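PDB 2FBH: transcriptional regulator PA3341 from Pseudomonas aeruginosa, which probably binds DNA as a dimeric transcription factor of the MarR family and carries bound zinc ions in the crystal. Local coordinates for residues 53-58 with 94-99; 24-29 with 110-115. One frame throughout, in Å; residues are numbered along the deposited sequence.

Overall arrangement
Both contacts lie within the MarR-type region of one chain, on opposite sides of its centre, with about 23 Å between their centres and about 9 Å between nearest atoms. Interaction 1 joins the start of helix 55-62 to strand 95-98 in the winged-helix part. Interaction 2 packs helix 11-29 against helix 102-120, beside the second subunit. They share no element, but helix 102-120 follows strand 95-98 directly, and interaction 1 is nested inside the loop that interaction 2 closes. Each is partly buried and combines apolar and polar parts: a backbone hydrogen bond crosses interaction 1, while in interaction 2 the arginine's salt bridges run within its own helix and to D119.

Interaction 1: 53-58 with 94-99; sequences PTQREL and KHIVLT
I96 is where strand 95-98 grips the start of helix 55-62. Its N-H gives a hydrogen bond to P53 O, 2.8 Å from N to O, with the donor nearly in line with the carbonyl bond (C=O...N 168°). The tight part of the contact is the isoleucine side chain. CG1 of I96 stands anti to its own carbonyl carbon (chi1 -60°). I96 CD1 touches both backbone and side chains of the helix start: it lies 3.5 Å from Q55 N and as close to Q55 CG, the two side chains crossing at about a right angle, while L58 CD2 meets the same CD1 at 3.7 Å. L46 of helix 39-48 and L73 of helix 66-78 also pack on the buried I96 side chain. T54 and H95 lie side by side, with T54 CG2 3.5 Å from H95 NE2 and oblique to a ring held from both nitrogens, ND1 bonding to A93 O and NE2 to R91.

The looser, wetter side is at exposed K94. One water spans the gap, accepting from Q55 N and donating to K94 O, while the polar end of Q55 turns to R84. T54 and E57 make a capping box: E57 N donates to T54 OG1 (3.1 Å) and T54 N to E57 OE1 (2.8 Å). Here the capped first helix of the helix-turn-helix pair, 55-62 followed by 66-78, rests against wing strand 95-98.

Interaction 2: 24-29 with 110-115; sequences AELDRR and EAIAAS
R29 CB meets I112 CG2 at 3.4 Å, the closest apolar approach between helices 11-29 and 102-120 here. CG2 of I112 stands anti to its backbone N, and CD1 on the other branch comes to 3.8 Å from R29 O, so both branches of the isoleucine bear on the last turn of helix 11-29. One turn earlier, L26 sends CD1 over the backbone of the second helix, 3.7 Å from A113 CA, with the A113 methyl alongside. The axes of the two short segments approach to 9.8 Å at an angle of 137°.

The polar edge belongs to R29. Extended from CG to NE, its chain carries the guanidinium toward helix 102-120; NH1 then lies 3.2 Å from S115 OG, at the edge of the group. That approach, and a water lying between the two atoms, belong to one of two S115 conformers and are tentative. The next shell fixes the rotation of the flat group. R29 NE donates to E25 OE2 at 2.7 Å, a salt bridge lying in the guanidinium plane, and NH2 pairs with D119. Outside these, L143 of the second subunit packs on E25, W40 of helix 39-48 touches L26, and H32, a zinc ligand, touches I112. Packing of the N-terminal helix on the helix after the wing belongs to the helical dimerisation region of MarR-family proteins.

Interaction 1: 53-58 with 94-99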
loop_
_atom_site.group_PDB
_atom_site.type_symbol
_atom_site.label_atom_id
_atom_site.label_comp_id
_atom_site.label_asym_id
_atom_site.label_seq_id
_atom_site.Cartn_x
_atom_site.Cartn_y
_atom_site.Cartn_z
ATOM N N PRO A 53 -2.517 20.522 -7.922
ATOM C CA PRO A 53 -3.737 19.737 -7.781
ATOM C C PRO A 53 -4.735 20.356 -6.822
ATOM O O PRO A 53 -4.387 21.159 -5.941
ATOM C CB PRO A 53 -3.232 18.406 -7.186
ATOM C CG PRO A 53 -2.063 18.864 -6.294
ATOM C CD PRO A 53 -1.400 19.945 -7.154
ATOM N N THR A 54 -5.987 19.968 -6.953
ATOM C CA THR A 54 -6.926 20.278 -5.886
ATOM C C THR A 54 -6.659 19.237 -4.791
ATOM O O THR A 54 -5.936 18.288 -5.026
ATOM C CB THR A 54 -8.356 20.093 -6.345
ATOM O OG1 THR A 54 -8.587 18.702 -6.676
ATOM C CG2 THR A 54 -8.609 20.970 -7.572
ATOM N N GLN A 55 -7.304 19.387 -3.635
ATOM C CA GLN A 55 -7.187 18.407 -2.534
ATOM C C GLN A 55 -7.677 17.038 -2.963
ATOM O O GLN A 55 -7.064 16.020 -2.644
ATOM C CB GLN A 55 -7.915 18.907 -1.260
ATOM C CG GLN A 55 -7.177 20.091 -0.668
ATOM C CD GLN A 55 -7.341 20.329 0.879
ATOM O OE1 GLN A 55 -6.897 21.379 1.388
ATOM N NE2 GLN A 55 -7.924 19.356 1.609
ATOM N N ARG A 56 -8.772 17.041 -3.718
ATOM C CA ARG A 56 -9.365 15.833 -4.294
ATOM C C ARG A 56 -8.410 15.077 -5.233
ATOM O O ARG A 56 -8.348 13.857 -5.207
ATOM C CB ARG A 56 -10.678 16.183 -5.011
ATOM C CG ARG A 56 -11.671 16.998 -4.174
ATOM C CD ARG A 56 -13.080 17.047 -4.810
ATOM N NE ARG A 56 -13.765 15.755 -4.736
ATOM C CZ ARG A 56 -14.707 15.449 -3.843
ATOM N NH1 ARG A 56 -15.259 14.245 -3.847
ATOM N NH2 ARG A 56 -15.104 16.342 -2.949
ATOM N N GLU A 57 -7.654 15.813 -6.045
ATOM C CA GLU A 57 -6.712 15.208 -6.973
ATOM C C GLU A 57 -5.511 14.600 -6.235
ATOM O O GLU A 57 -5.038 13.493 -6.527
ATOM C CB GLU A 57 -6.274 16.241 -8.035
ATOM C CG GLU A 57 -7.384 16.602 -9.063
ATOM C CD GLU A 57 -7.066 17.882 -9.876
ATOM O OE1 GLU A 57 -6.238 18.696 -9.407
ATOM O OE2 GLU A 57 -7.651 18.081 -10.995
ATOM N N LEU A 58 -5.054 15.323 -5.221
ATOM C CA LEU A 58 -3.871 14.913 -4.476
ATOM C C LEU A 58 -4.153 13.669 -3.622
ATOM O O LEU A 58 -3.301 12.802 -3.487
ATOM C CB LEU A 58 -3.428 16.089 -3.594
ATOM C CG LEU A 58 -2.059 16.056 -2.941
ATOM C CD1 LEU A 58 -0.869 15.673 -3.883
ATOM C CD2 LEU A 58 -1.832 17.473 -2.305
ATOM N N LYS A 94 -9.305 25.961 -3.914
ATOM C CA LYS A 94 -7.951 25.977 -3.417
ATOM C C LYS A 94 -7.185 24.844 -4.118
ATOM O O LYS A 94 -7.687 23.689 -4.239
ATOM C CB LYS A 94 -7.919 25.892 -1.879
ATOM C CG LYS A 94 -7.754 27.251 -1.169
ATOM C CD LYS A 94 -9.088 27.848 -0.780
ATOM C CE LYS A 94 -9.829 26.956 0.216
ATOM N NZ LYS A 94 -11.314 26.981 -0.027
ATOM N N HIS A 95 -6.004 25.214 -4.626
ATOM C CA HIS A 95 -5.075 24.287 -5.213
ATOM C C HIS A 95 -3.846 24.264 -4.334
ATOM O O HIS A 95 -3.550 25.252 -3.639
ATOM C CB HIS A 95 -4.738 24.719 -6.627
ATOM C CG HIS A 95 -5.895 24.566 -7.568
ATOM N ND1 HIS A 95 -6.957 25.453 -7.594
ATOM C CD2 HIS A 95 -6.187 23.599 -8.471
ATOM C CE1 HIS A 95 -7.839 25.049 -8.497
ATOM N NE2 HIS A 95 -7.390 23.932 -9.052
ATOM N N ILE A 96 -3.174 23.125 -4.305
ATOM C CA ILE A 96 -2.080 22.981 -3.355
ATOM C C ILE A 96 -0.825 23.284 -4.115
ATOM O O ILE A 96 -0.575 22.724 -5.156
ATOM C CB ILE A 96 -2.095 21.606 -2.676
ATOM C CG1 ILE A 96 -3.430 21.453 -1.937
ATOM C CG2 ILE A 96 -0.937 21.554 -1.675
ATOM C CD1 ILE A 96 -4.187 20.354 -2.380
ATOM N N VAL A 97 -0.052 24.229 -3.636
ATOM C CA VAL A 97 1.123 24.662 -4.331
ATOM C C VAL A 97 2.319 24.537 -3.372
ATOM O O VAL A 97 2.217 24.866 -2.182
ATOM C CB VAL A 97 0.972 26.157 -4.782
ATOM C CG1 VAL A 97 2.205 26.606 -5.545
ATOM C CG2 VAL A 97 -0.310 26.338 -5.623
ATOM N N LEU A 98 3.468 24.134 -3.897
ATOM C CA LEU A 98 4.700 24.197 -3.125
ATOM C C LEU A 98 5.211 25.610 -2.992
ATOM O O LEU A 98 5.044 26.437 -3.905
ATOM C CB LEU A 98 5.817 23.392 -3.822
ATOM C CG LEU A 98 5.528 21.904 -3.978
ATOM C CD1 LEU A 98 6.499 21.254 -5.019
ATOM C CD2 LEU A 98 5.778 21.275 -2.618
ATOM N N THR A 99 5.944 25.836 -1.919
ATOM C CA THR A 99 6.650 27.090 -1.716
ATOM C C THR A 99 8.123 26.982 -2.120
ATOM O O THR A 99 8.703 25.885 -2.136
ATOM C CB THR A 99 6.644 27.484 -0.216
ATOM O OG1 THR A 99 7.343 26.481 0.526
ATOM C CG2 THR A 99 5.218 27.629 0.362
HETATM O O HOH W 1 -8.771 21.560 -3.143
#

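Interaction 2: 24-29 with 110-115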
loop_
_atom_site.group_PDB
_atom_site.type_symbol
_atom_site.label_atom_id
_atom_site.label_comp_id
_atom_site.label_asym_id
_atom_site.label_seq_id
_atom_site.Cartn_x
_atom_site.Cartn_y
_atom_site.Cartn_z
ATOM N N ALA A 24 8.565 1.334 2.669
ATOM C CA ALA A 24 9.258 1.262 3.997
ATOM C C ALA A 24 10.670 1.738 3.822
ATOM O O ALA A 24 11.227 2.447 4.678
ATOM C CB ALA A 24 9.260 -0.121 4.555
ATOM N N GLU A 25 11.292 1.283 2.734
ATOM C CA GLU A 25 12.695 1.651 2.495
ATOM C C GLU A 25 12.835 3.174 2.221
ATOM O O GLU A 25 13.726 3.844 2.723
ATOM C CB GLU A 25 13.292 0.849 1.303
ATOM C CG GLU A 25 14.771 1.229 1.031
ATOM C CD GLU A 25 15.758 0.862 2.213
ATOM O OE1 GLU A 25 15.436 0.015 3.098
ATOM O OE2 GLU A 25 16.882 1.461 2.212
ATOM N N LEU A 26 11.925 3.704 1.416
ATOM C CA LEU A 26 11.944 5.154 1.174
ATOM C C LEU A 26 11.674 5.885 2.502
ATOM O O LEU A 26 12.346 6.898 2.795
ATOM C CB LEU A 26 10.836 5.488 0.131
ATOM C CG LEU A 26 10.891 6.873 -0.478
ATOM C CD1 LEU A 26 12.330 7.512 -0.762
ATOM C CD2 LEU A 26 10.142 6.644 -1.774
ATOM N N ASP A 27 10.706 5.425 3.291
ATOM C CA ASP A 27 10.408 6.092 4.582
ATOM C C ASP A 27 11.646 6.047 5.472
ATOM O O ASP A 27 11.957 7.043 6.095
ATOM C CB ASP A 27 9.247 5.382 5.301
ATOM C CG ASP A 27 8.766 6.158 6.545
ATOM O OD1 ASP A 27 8.362 7.331 6.403
ATOM O OD2 ASP A 27 8.862 5.575 7.619
ATOM N N ARG A 28 12.365 4.920 5.484
ATOM C CA ARG A 28 13.667 4.831 6.203
ATOM C C ARG A 28 14.700 5.847 5.705
ATOM O O ARG A 28 15.309 6.570 6.506
ATOM C CB ARG A 28 14.218 3.417 6.027
ATOM C CG ARG A 28 15.719 3.262 6.378
ATOM C CD ARG A 28 16.242 1.802 6.172
ATOM N NE ARG A 28 17.663 1.721 6.425
ATOM C CZ ARG A 28 18.185 1.440 7.646
ATOM N NH1 ARG A 28 19.497 1.345 7.851
ATOM N NH2 ARG A 28 17.401 1.263 8.651
ATOM N N ARG A 29 14.883 5.942 4.383
ATOM C CA ARG A 29 15.886 6.885 3.870
ATOM C C ARG A 29 15.509 8.336 4.026
ATOM O O ARG A 29 16.418 9.185 4.050
ATOM C CB ARG A 29 16.351 6.530 2.444
ATOM C CG ARG A 29 16.854 5.041 2.378
ATOM C CD ARG A 29 17.727 4.925 1.120
ATOM N NE ARG A 29 17.808 3.512 0.796
ATOM C CZ ARG A 29 18.423 3.094 -0.287
ATOM N NH1 ARG A 29 18.928 4.031 -1.099
ATOM N NH2 ARG A 29 18.450 1.778 -0.561
ATOM N N GLU A 110 13.685 13.877 -3.849
ATOM C CA GLU A 110 13.816 13.215 -5.155
ATOM C C GLU A 110 15.137 12.471 -5.306
ATOM O O GLU A 110 15.158 11.390 -5.879
ATOM C CB GLU A 110 13.584 14.181 -6.306
ATOM C CG GLU A 110 12.132 14.548 -6.450
ATOM C CD GLU A 110 11.293 13.442 -7.070
ATOM O OE1 GLU A 110 10.422 13.769 -7.886
ATOM O OE2 GLU A 110 11.513 12.249 -6.784
ATOM N N ALA A 111 16.218 13.042 -4.807
ATOM C CA ALA A 111 17.514 12.407 -4.926
ATOM C C ALA A 111 17.439 11.072 -4.148
ATOM O O ALA A 111 17.911 10.012 -4.605
ATOM C CB ALA A 111 18.619 13.294 -4.394
ATOM N N ILE A 112 16.821 11.135 -2.971
ATOM C CA ILE A 112 16.761 9.884 -2.146
ATOM C C ILE A 112 15.822 8.855 -2.789
ATOM O O ILE A 112 16.151 7.668 -2.835
ATOM C CB ILE A 112 16.332 10.239 -0.671
ATOM C CG1 ILE A 112 17.456 11.059 -0.017
ATOM C CG2 ILE A 112 16.007 8.999 0.111
ATOM C CD1 ILE A 112 17.040 11.743 1.356
ATOM N N ALA A 113 14.703 9.309 -3.363
ATOM C CA ALA A 113 13.780 8.405 -4.059
ATOM C C ALA A 113 14.487 7.762 -5.315
ATOM O O ALA A 113 14.329 6.550 -5.543
ATOM C CB ALA A 113 12.545 9.127 -4.497
ATOM N N ALA A 114 15.298 8.545 -6.032
ATOM C CA ALA A 114 16.126 7.990 -7.115
ATOM C C ALA A 114 17.108 6.948 -6.608
ATOM O O ALA A 114 17.287 5.911 -7.263
ATOM C CB ALA A 114 16.809 9.068 -7.819
ATOM N N SER A 115 17.710 7.182 -5.451
ATOM C CA SER A 115 18.622 6.189 -4.882
ATOM C C SER A 115 17.891 4.846 -4.589
ATOM O O SER A 115 18.373 3.754 -4.895
ATOM C CB SER A 115 19.267 6.741 -3.612
ATOM O OG SER A 115 20.339 5.904 -3.308
HETATM O O HOH W 2 20.355 6.703 -0.547
#